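Local coordinates for protein type II secretion chaperone CpaB (Acinetobacter nosocomialis M2, PDB 6O38) that acts as the chaperone of the type II-secreted metalloprotease CpaA, with which it forms a complex, at residues 71-74 and 75-78; 88-92 and 93-97. All coordinates share one frame; numbering follows the deposited sequence.

Contact 1 of 2, residues 71-74 and 75-78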
loop_
_atom_site.group_PDB
_atom_site.type_symbol
_atom_site.label_atom_id
_atom_site.label_comp_id
_atom_site.label_asym_id
_atom_site.label_seq_id
_atom_site.Cartn_x
_atom_site.Cartn_y
_atom_site.Cartn_z
ATOM N N LYS G 71 -13.437 9.618 15.045
ATOM C CA LYS G 71 -14.080 10.918 14.924
ATOM C C LYS G 71 -13.286 11.774 13.947
ATOM O O LYS G 71 -12.055 11.697 13.897
ATOM C CB LYS G 71 -14.181 11.614 16.284
ATOM C CG LYS G 71 -14.942 12.930 16.248
ATOM C CD LYS G 71 -15.343 13.387 17.641
ATOM C CE LYS G 71 -16.198 14.643 17.575
ATOM N NZ LYS G 71 -16.746 15.017 18.907
ATOM N N TYR G 72 -13.995 12.589 13.168
ATOM C CA TYR G 72 -13.382 13.318 12.069
ATOM C C TYR G 72 -13.967 14.717 11.971
ATOM O O TYR G 72 -15.175 14.909 12.131
ATOM C CB TYR G 72 -13.580 12.565 10.748
ATOM C CG TYR G 72 -13.193 13.342 9.514
ATOM C CD1 TYR G 72 -11.878 13.723 9.291
ATOM C CD2 TYR G 72 -14.144 13.676 8.559
ATOM C CE1 TYR G 72 -11.523 14.429 8.158
ATOM C CE2 TYR G 72 -13.799 14.376 7.425
ATOM C CZ TYR G 72 -12.489 14.750 7.228
ATOM O OH TYR G 72 -12.147 15.448 6.095
ATOM N N ASP G 73 -13.100 15.688 11.710
ATOM C CA ASP G 73 -13.504 17.078 11.501
ATOM C C ASP G 73 -13.181 17.466 10.066
ATOM O O ASP G 73 -11.991 17.584 9.714
ATOM C CB ASP G 73 -12.795 18.007 12.486
ATOM C CG ASP G 73 -13.458 19.371 12.592
ATOM O OD1 ASP G 73 -13.962 19.881 11.570
ATOM O OD2 ASP G 73 -13.475 19.935 13.707
ATOM N N PRO G 74 -14.182 17.672 9.204
ATOM C CA PRO G 74 -13.889 17.994 7.797
ATOM C C PRO G 74 -13.268 19.366 7.595
ATOM O O PRO G 74 -12.731 19.624 6.511
ATOM C CB PRO G 74 -15.267 17.907 7.127
ATOM C CG PRO G 74 -16.232 18.201 8.227
ATOM C CD PRO G 74 -15.628 17.607 9.471
ATOM N N LYS G 75 -13.318 20.247 8.593
ATOM C CA LYS G 75 -12.748 21.580 8.452
ATOM C C LYS G 75 -11.229 21.585 8.557
ATOM O O LYS G 75 -10.595 22.551 8.120
ATOM C CB LYS G 75 -13.347 22.514 9.506
ATOM C CG LYS G 75 -14.860 22.636 9.418
ATOM C CD LYS G 75 -15.455 23.218 10.687
ATOM C CE LYS G 75 -16.973 23.256 10.608
ATOM N NZ LYS G 75 -17.592 23.675 11.895
ATOM N N VAL G 76 -10.633 20.533 9.123
ATOM C CA VAL G 76 -9.181 20.483 9.259
ATOM C C VAL G 76 -8.518 20.316 7.896
ATOM O O VAL G 76 -7.533 20.995 7.584
ATOM C CB VAL G 76 -8.776 19.359 10.231
ATOM C CG1 VAL G 76 -7.275 19.117 10.172
ATOM C CG2 VAL G 76 -9.207 19.708 11.647
ATOM N N ILE G 77 -9.047 19.417 7.062
ATOM C CA ILE G 77 -8.446 19.188 5.751
ATOM C C ILE G 77 -8.731 20.354 4.810
ATOM O O ILE G 77 -7.902 20.687 3.955
ATOM C CB ILE G 77 -8.938 17.851 5.165
ATOM C CG1 ILE G 77 -8.279 17.575 3.812
ATOM C CG2 ILE G 77 -10.450 17.849 5.026
ATOM C CD1 ILE G 77 -6.771 17.484 3.872
ATOM N N GLU G 78 -9.891 21.001 4.955
ATOM C CA GLU G 78 -10.242 22.111 4.077
ATOM C C GLU G 78 -9.346 23.324 4.287
ATOM O O GLU G 78 -9.248 24.168 3.391
ATOM C CB GLU G 78 -11.707 22.498 4.282
ATOM C CG GLU G 78 -12.691 21.419 3.861
ATOM C CD GLU G 78 -14.104 21.703 4.324
ATOM O OE1 GLU G 78 -14.335 22.783 4.910
ATOM O OE2 GLU G 78 -14.985 20.846 4.108
#

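Contact 2 of 2, residues 88-92 and 93-97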
loop_
_atom_site.group_PDB
_atom_site.type_symbol
_atom_site.label_atom_id
_atom_site.label_comp_id
_atom_site.label_asym_id
_atom_site.label_seq_id
_atom_site.Cartn_x
_atom_site.Cartn_y
_atom_site.Cartn_z
ATOM N N PHE G 88 -1.378 10.627 10.229
ATOM C CA PHE G 88 -2.332 9.545 10.428
ATOM C C PHE G 88 -1.908 8.707 11.626
ATOM O O PHE G 88 -0.728 8.375 11.774
ATOM C CB PHE G 88 -2.433 8.648 9.187
ATOM C CG PHE G 88 -2.864 9.371 7.944
ATOM C CD1 PHE G 88 -4.209 9.534 7.652
ATOM C CD2 PHE G 88 -1.925 9.877 7.060
ATOM C CE1 PHE G 88 -4.609 10.195 6.505
ATOM C CE2 PHE G 88 -2.319 10.537 5.912
ATOM C CZ PHE G 88 -3.661 10.698 5.634
ATOM N N GLN G 89 -2.873 8.363 12.479
ATOM C CA GLN G 89 -2.622 7.529 13.651
ATOM C C GLN G 89 -3.615 6.375 13.659
ATOM O O GLN G 89 -4.815 6.580 13.868
ATOM C CB GLN G 89 -2.715 8.340 14.943
ATOM C CG GLN G 89 -1.467 9.156 15.242
ATOM C CD GLN G 89 -1.450 9.704 16.654
ATOM O OE1 GLN G 89 -2.474 9.728 17.336
ATOM N NE2 GLN G 89 -0.281 10.144 17.103
HETATM N N MSE G 90 -3.108 5.168 13.426
HETATM C CA MSE G 90 -3.905 3.947 13.438
HETATM C C MSE G 90 -3.159 2.870 14.219
HETATM O O MSE G 90 -2.963 1.759 13.728
HETATM C CB MSE G 90 -4.212 3.488 12.014
HETATM C CG MSE G 90 -5.254 4.347 11.316
HETATM SE SE MSE G 90 -5.294 4.116 9.387
HETATM C CE MSE G 90 -3.710 5.158 8.949
ATOM N N LEU G 91 -2.738 3.240 15.435
ATOM C CA LEU G 91 -1.769 2.458 16.202
ATOM C C LEU G 91 -2.119 0.974 16.259
ATOM O O LEU G 91 -1.224 0.122 16.202
ATOM C CB LEU G 91 -1.648 3.024 17.620
ATOM C CG LEU G 91 -0.838 4.310 17.822
ATOM C CD1 LEU G 91 -1.561 5.540 17.283
ATOM C CD2 LEU G 91 -0.492 4.493 19.294
ATOM N N GLU G 92 -3.408 0.641 16.379
ATOM C CA GLU G 92 -3.790 -0.768 16.417
ATOM C C GLU G 92 -3.381 -1.489 15.139
ATOM O O GLU G 92 -3.040 -2.677 15.178
ATOM C CB GLU G 92 -5.294 -0.912 16.642
ATOM C CG GLU G 92 -5.724 -2.346 16.933
ATOM C CD GLU G 92 -7.158 -2.627 16.531
ATOM O OE1 GLU G 92 -7.854 -1.685 16.099
ATOM O OE2 GLU G 92 -7.586 -3.797 16.641
ATOM N N TYR G 93 -3.404 -0.793 14.007
ATOM C CA TYR G 93 -2.945 -1.344 12.739
ATOM C C TYR G 93 -1.465 -1.088 12.491
ATOM O O TYR G 93 -0.964 -1.427 11.414
ATOM C CB TYR G 93 -3.769 -0.764 11.585
ATOM C CG TYR G 93 -5.242 -1.097 11.652
ATOM C CD1 TYR G 93 -5.686 -2.254 12.281
ATOM C CD2 TYR G 93 -6.190 -0.253 11.090
ATOM C CE1 TYR G 93 -7.033 -2.561 12.345
ATOM C CE2 TYR G 93 -7.539 -0.551 11.149
ATOM C CZ TYR G 93 -7.955 -1.706 11.777
ATOM O OH TYR G 93 -9.297 -2.007 11.837
ATOM N N GLY G 94 -0.759 -0.498 13.454
ATOM C CA GLY G 94 0.662 -0.264 13.313
ATOM C C GLY G 94 1.045 0.876 12.399
ATOM O O GLY G 94 2.162 0.881 11.874
ATOM N N ILE G 95 0.160 1.846 12.192
ATOM C CA ILE G 95 0.417 2.972 11.301
ATOM C C ILE G 95 0.496 4.240 12.137
ATOM O O ILE G 95 -0.483 4.633 12.784
ATOM C CB ILE G 95 -0.661 3.098 10.215
ATOM C CG1 ILE G 95 -0.813 1.776 9.466
ATOM C CG2 ILE G 95 -0.300 4.211 9.247
ATOM C CD1 ILE G 95 0.438 1.340 8.736
ATOM N N ASN G 96 1.665 4.880 12.123
ATOM C CA ASN G 96 1.877 6.152 12.818
ATOM C C ASN G 96 2.929 6.921 12.016
ATOM O O ASN G 96 4.132 6.728 12.203
ATOM C CB ASN G 96 2.312 5.930 14.259
ATOM C CG ASN G 96 2.514 7.226 15.012
ATOM O OD1 ASN G 96 1.836 8.220 14.756
ATOM N ND2 ASN G 96 3.456 7.224 15.945
ATOM N N ARG G 97 2.460 7.791 11.125
ATOM C CA ARG G 97 3.352 8.466 10.192
ATOM C C ARG G 97 2.706 9.762 9.729
ATOM O O ARG G 97 1.508 9.987 9.916
ATOM C CB ARG G 97 3.684 7.565 8.999
ATOM C CG ARG G 97 2.484 7.214 8.135
ATOM C CD ARG G 97 2.598 5.798 7.603
ATOM N NE ARG G 97 3.896 5.554 6.982
ATOM C CZ ARG G 97 4.367 4.348 6.688
ATOM N NH1 ARG G 97 3.648 3.268 6.965
ATOM N NH2 ARG G 97 5.561 4.218 6.125
#

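Contact 1 of 2, residues 71-74 and 75-78
The ring of Tyr72 has Pro74 N over one face, 3.8 Å above the plane and displaced toward the rim, while Ile77 CG2 reaches its edge near the ring plane, with CZ of Tyr72 and CG2 of Ile77 4.3 Å apart. This places the tyrosine against the start of the short helix 74-78, where Asp73 is the N-cap at the junction with strand 68-72.

One side-chain bond makes the cap, and a backbone bond closes the turn beside it. Asp73 OD1 accepts from Lys75 N at 3.1 Å, met on the anti side of the carboxylate and 26° out of its plane. The carboxylate reaches that amide because CG stands anti to the backbone N of Asp73 (chi1 -163°). The backbone oxygen Asp73 O takes the next amide, Val76 N, at 3.3 Å; this bond closes the first turn. The Lys75 amide, together with the start of the helix, would probably favour the charged carboxylate.

Lys75 lays the beginning of its extended chain across the same oxygen, with CB 3.4 Å from Asp73 OD1, but carries its charge onward. NZ of Lys75 stays 5.3 Å from OD1 of Asp73, a separation that permits attraction without a salt bridge. Back at the end of the tyrosine ring, Tyr72 OH is hydrogen-bonded to Gln132 OE1. Beside the capping bond, one methyl of Val76 packs against the aspartate stem, CG2 of Val76 being 4.1 Å from CB of Asp73.

Contact 2 of 2, residues 88-92 and 93-97
A beta hairpin joins strand 85-90 to strand 95-106, and its turn ends in a G1 beta bulge in which Gly94 and Ile95 both face Met90. The antiparallel ladder rests on Phe88 N donating to Arg97 O at 3.0 Å and Met90 N to Ile95 O at 2.8 Å. The return bonds, Arg97 N to Phe88 O and Ile95 N to Met90 O, are weak. Between these two hydrogen-bonded pairs lies the non-hydrogen-bonded pair Gln89 and Asn96.

In the turn, Met90 O accepts from Tyr93 N, and Leu91 O takes Gly94 N at 2.9 Å; these two i to i+3 bonds mark the short 3-10 path of residues 91-93. Gly94 has positive phi, as expected of the glycine in a G1 bulge.

Selenomethionine Met90 and Ile95 run side by side on one face of the sheet; the bend at chi3 (-77°) of Met90 brings CE to 3.6 Å from Ile95 CG2. On the other face Gln89 and Asn96 also point the same way, with amide planes 69° apart and Gln89 CG 3.5 Å from Asn96 OD1. At the turn, the planes of the Glu92 carboxylate and the Tyr93 ring are turned only 22° from each other, OE1 of Glu92 being 3.9 Å from CE1 of Tyr93.

Asn96 N is hydrogen-bonded to Glu70 of the CpaA chain, which puts the hairpin at the chaperone-protease interface. The guanidinium of Arg97 makes a salt bridge with Glu146 and a cation-pi contact with Phe118. On the Met90 face, Phe88 and Met90 pack on Ile143 of strand 138-145, while Met90 and Ile95 touch Tyr150 of strand 148-155.

Overall arrangement
After strand 45-47, near the N terminus, the chain runs along strand 68-72 and turns at once into helix 74-78, where contact 1 closes a short capped turn. It then enters strand 85-90, reverses, and leaves along strand 95-106; contact 2 closes that hairpin. The two are in series, neither nested nor crossed, since the first ends before the second opens. Their centres lie about 18 Å apart and their nearest atoms about 8 Å, so they do not touch. Both reach the same antiparallel sheet, whose order puts strand 68-72 near one margin and strand 85-90 at the other. Side chains of both contacts pack on strand 138-145, which lies between those margins; of the two, contact 2 meets CpaA.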